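Local structure of peptide synthetase NRPS type II-PCP (Streptomyces verticillus, 4NEO) at residues E38-L43 with V69-R74. The protein belongs to the peptidyl carrier proteins of nonribosomal peptide synthetases, here a type II, probably free-standing member built as a small helical bundle. Residues are numbered along the deposited sequence; the frame is centred on the assembly and turned at random.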
loop_
_atom_site.group_PDB
_atom_site.type_symbol
_atom_site.label_atom_id
_atom_site.label_comp_id
_atom_site.label_asym_id
_atom_site.label_seq_id
_atom_site.Cartn_x
_atom_site.Cartn_y
_atom_site.Cartn_z
ATOM N N GLU A 38 1.962 6.991 -7.691
ATOM C CA GLU A 38 3.331 7.515 -7.613
ATOM C C GLU A 38 4.317 6.424 -7.309
ATOM O O GLU A 38 4.098 5.635 -6.405
ATOM C CB GLU A 38 3.411 8.628 -6.535
ATOM C CG GLU A 38 2.632 9.899 -6.882
ATOM C CD GLU A 38 2.934 11.041 -5.913
ATOM O OE1 GLU A 38 3.751 11.916 -6.296
ATOM O OE2 GLU A 38 2.382 11.019 -4.773
ATOM N N ASP A 39 5.432 6.376 -8.035
ATOM C CA ASP A 39 6.427 5.295 -7.830
ATOM C C ASP A 39 7.209 5.447 -6.508
ATOM O O ASP A 39 7.715 6.533 -6.202
ATOM C CB ASP A 39 7.402 5.207 -9.041
ATOM C CG ASP A 39 8.425 4.091 -8.882
ATOM O OD1 ASP A 39 8.131 2.943 -9.273
ATOM O OD2 ASP A 39 9.502 4.323 -8.291
ATOM N N PHE A 40 7.360 4.346 -5.772
ATOM C CA PHE A 40 7.997 4.282 -4.449
ATOM C C PHE A 40 9.353 4.956 -4.442
ATOM O O PHE A 40 9.662 5.690 -3.521
ATOM C CB PHE A 40 8.196 2.818 -4.039
ATOM C CG PHE A 40 8.890 2.621 -2.724
ATOM C CD1 PHE A 40 8.305 3.045 -1.549
ATOM C CD2 PHE A 40 10.137 2.006 -2.666
ATOM C CE1 PHE A 40 8.944 2.862 -0.339
ATOM C CE2 PHE A 40 10.769 1.816 -1.460
ATOM C CZ PHE A 40 10.169 2.240 -0.299
ATOM N N ALA A 41 10.167 4.647 -5.441
ATOM C CA ALA A 41 11.536 5.159 -5.495
ATOM C C ALA A 41 11.538 6.616 -5.888
ATOM O O ALA A 41 12.382 7.370 -5.408
ATOM C CB ALA A 41 12.386 4.374 -6.480
ATOM N N ALA A 42 10.616 7.005 -6.769
ATOM C CA ALA A 42 10.446 8.415 -7.128
ATOM C C ALA A 42 10.097 9.240 -5.901
ATOM O O ALA A 42 10.495 10.393 -5.818
ATOM C CB ALA A 42 9.402 8.616 -8.218
ATOM N N LEU A 43 9.404 8.651 -4.934
ATOM C CA LEU A 43 9.125 9.321 -3.659
ATOM C C LEU A 43 10.315 9.338 -2.677
ATOM O O LEU A 43 10.156 9.801 -1.551
ATOM C CB LEU A 43 7.916 8.673 -2.970
ATOM C CG LEU A 43 6.596 8.814 -3.731
ATOM C CD1 LEU A 43 5.589 7.805 -3.226
ATOM C CD2 LEU A 43 6.050 10.218 -3.639
ATOM N N VAL A 69 5.810 -7.481 -2.243
ATOM C CA VAL A 69 4.515 -6.965 -2.578
ATOM C C VAL A 69 4.664 -5.436 -2.848
ATOM O O VAL A 69 4.268 -4.949 -3.903
ATOM C CB VAL A 69 3.505 -7.284 -1.517
ATOM C CG1 VAL A 69 2.179 -6.582 -1.787
ATOM C CG2 VAL A 69 3.302 -8.806 -1.367
ATOM N N LEU A 70 5.335 -4.710 -1.974
ATOM C CA LEU A 70 5.637 -3.302 -2.250
ATOM C C LEU A 70 6.629 -3.155 -3.397
ATOM O O LEU A 70 6.468 -2.303 -4.264
ATOM C CB LEU A 70 6.196 -2.612 -1.005
ATOM C CG LEU A 70 6.549 -1.098 -1.001
ATOM C CD1 LEU A 70 6.753 -0.667 0.444
ATOM C CD2 LEU A 70 7.853 -0.820 -1.684
ATOM N N LEU A 71 7.712 -3.930 -3.361
ATOM C CA LEU A 71 8.841 -3.643 -4.233
ATOM C C LEU A 71 8.602 -4.099 -5.653
ATOM O O LEU A 71 9.291 -3.640 -6.542
ATOM C CB LEU A 71 10.151 -4.234 -3.708
ATOM C CG LEU A 71 10.656 -3.605 -2.392
ATOM C CD1 LEU A 71 11.910 -4.351 -1.908
ATOM C CD2 LEU A 71 10.944 -2.125 -2.609
ATOM N N GLU A 72 7.615 -4.959 -5.875
ATOM C CA GLU A 72 7.292 -5.406 -7.243
ATOM C C GLU A 72 6.066 -4.683 -7.826
ATOM O O GLU A 72 5.856 -4.679 -9.036
ATOM C CB GLU A 72 7.103 -6.934 -7.283
ATOM C CG GLU A 72 8.446 -7.626 -7.096
ATOM C CD GLU A 72 8.341 -9.148 -7.078
ATOM O OE1 GLU A 72 7.217 -9.672 -7.244
ATOM O OE2 GLU A 72 9.400 -9.790 -6.876
ATOM N N THR A 73 5.263 -4.054 -6.973
ATOM C CA THR A 73 4.129 -3.288 -7.476
ATOM C C THR A 73 4.483 -1.796 -7.559
ATOM O O THR A 73 4.129 -1.154 -8.511
ATOM C CB THR A 73 2.900 -3.461 -6.629
ATOM O OG1 THR A 73 3.169 -2.987 -5.291
ATOM C CG2 THR A 73 2.438 -4.880 -6.658
ATOM N N ARG A 74 5.175 -1.290 -6.531
ATOM C CA ARG A 74 5.791 0.029 -6.482
ATOM C C ARG A 74 4.845 1.228 -6.405
ATOM O O ARG A 74 5.332 2.344 -6.357
ATOM C CB ARG A 74 6.741 0.242 -7.667
ATOM C CG ARG A 74 7.617 -0.945 -7.993
ATOM C CD ARG A 74 8.991 -0.544 -8.406
ATOM N NE ARG A 74 9.950 -0.647 -7.294
ATOM C CZ ARG A 74 10.751 0.337 -6.875
ATOM N NH1 ARG A 74 10.683 1.549 -7.438
ATOM N NH2 ARG A 74 11.629 0.119 -5.881
#
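Phe40 N donates to Arg74 O at 2.9 Å, the acceptor belonging to the residue that follows helix 67-73 and leaves helical geometry with a positive phi of 70°. In this carrier-protein helical bundle the bond ties the long loop between helices 7-28 and 47-50 to the end of helix 67-73, and Phe40 CA and Arg74 CA come within 5.2 Å. Beside it, Asp39 and Arg74 form a salt bridge, Asp39 OD2 standing 3.1 Å from Arg74 NH1, near the guanidinium plane; the companion bond from NH1 to OD1 is weak. Asp39 OD2 also accepts from Ala41 N, met from above the carboxylate plane in an Asx turn, and from Ala42 N through its anti lone pair; this double grip is consistent with a fixed carboxylate. Arg74 bends at chi2 and chi3, and its NE donates to Leu71 O at 3.2 Å; Leu71 O lies nearly in the guanidinium plane, though NE sits above the Leu71 carbonyl plane. Arg74 NH2 lies at the edge of the Phe40 ring, 4.0 Å from Phe40 CD2, and makes a weak hydrogen bond to a bound 2-(2-methoxyethoxy)ethanol, whose pocket also includes Gly45 and Ser47. Phe40 is buried, and its side chain also touches His49, Ala50 and Ile53. With Phe40 CG anti to the backbone N (chi1 178°), the ring turns toward Leu70, whose CD2 methyl sits over its centre in a CH-pi contact, 3.7 Å from the centroid and 8° off the normal.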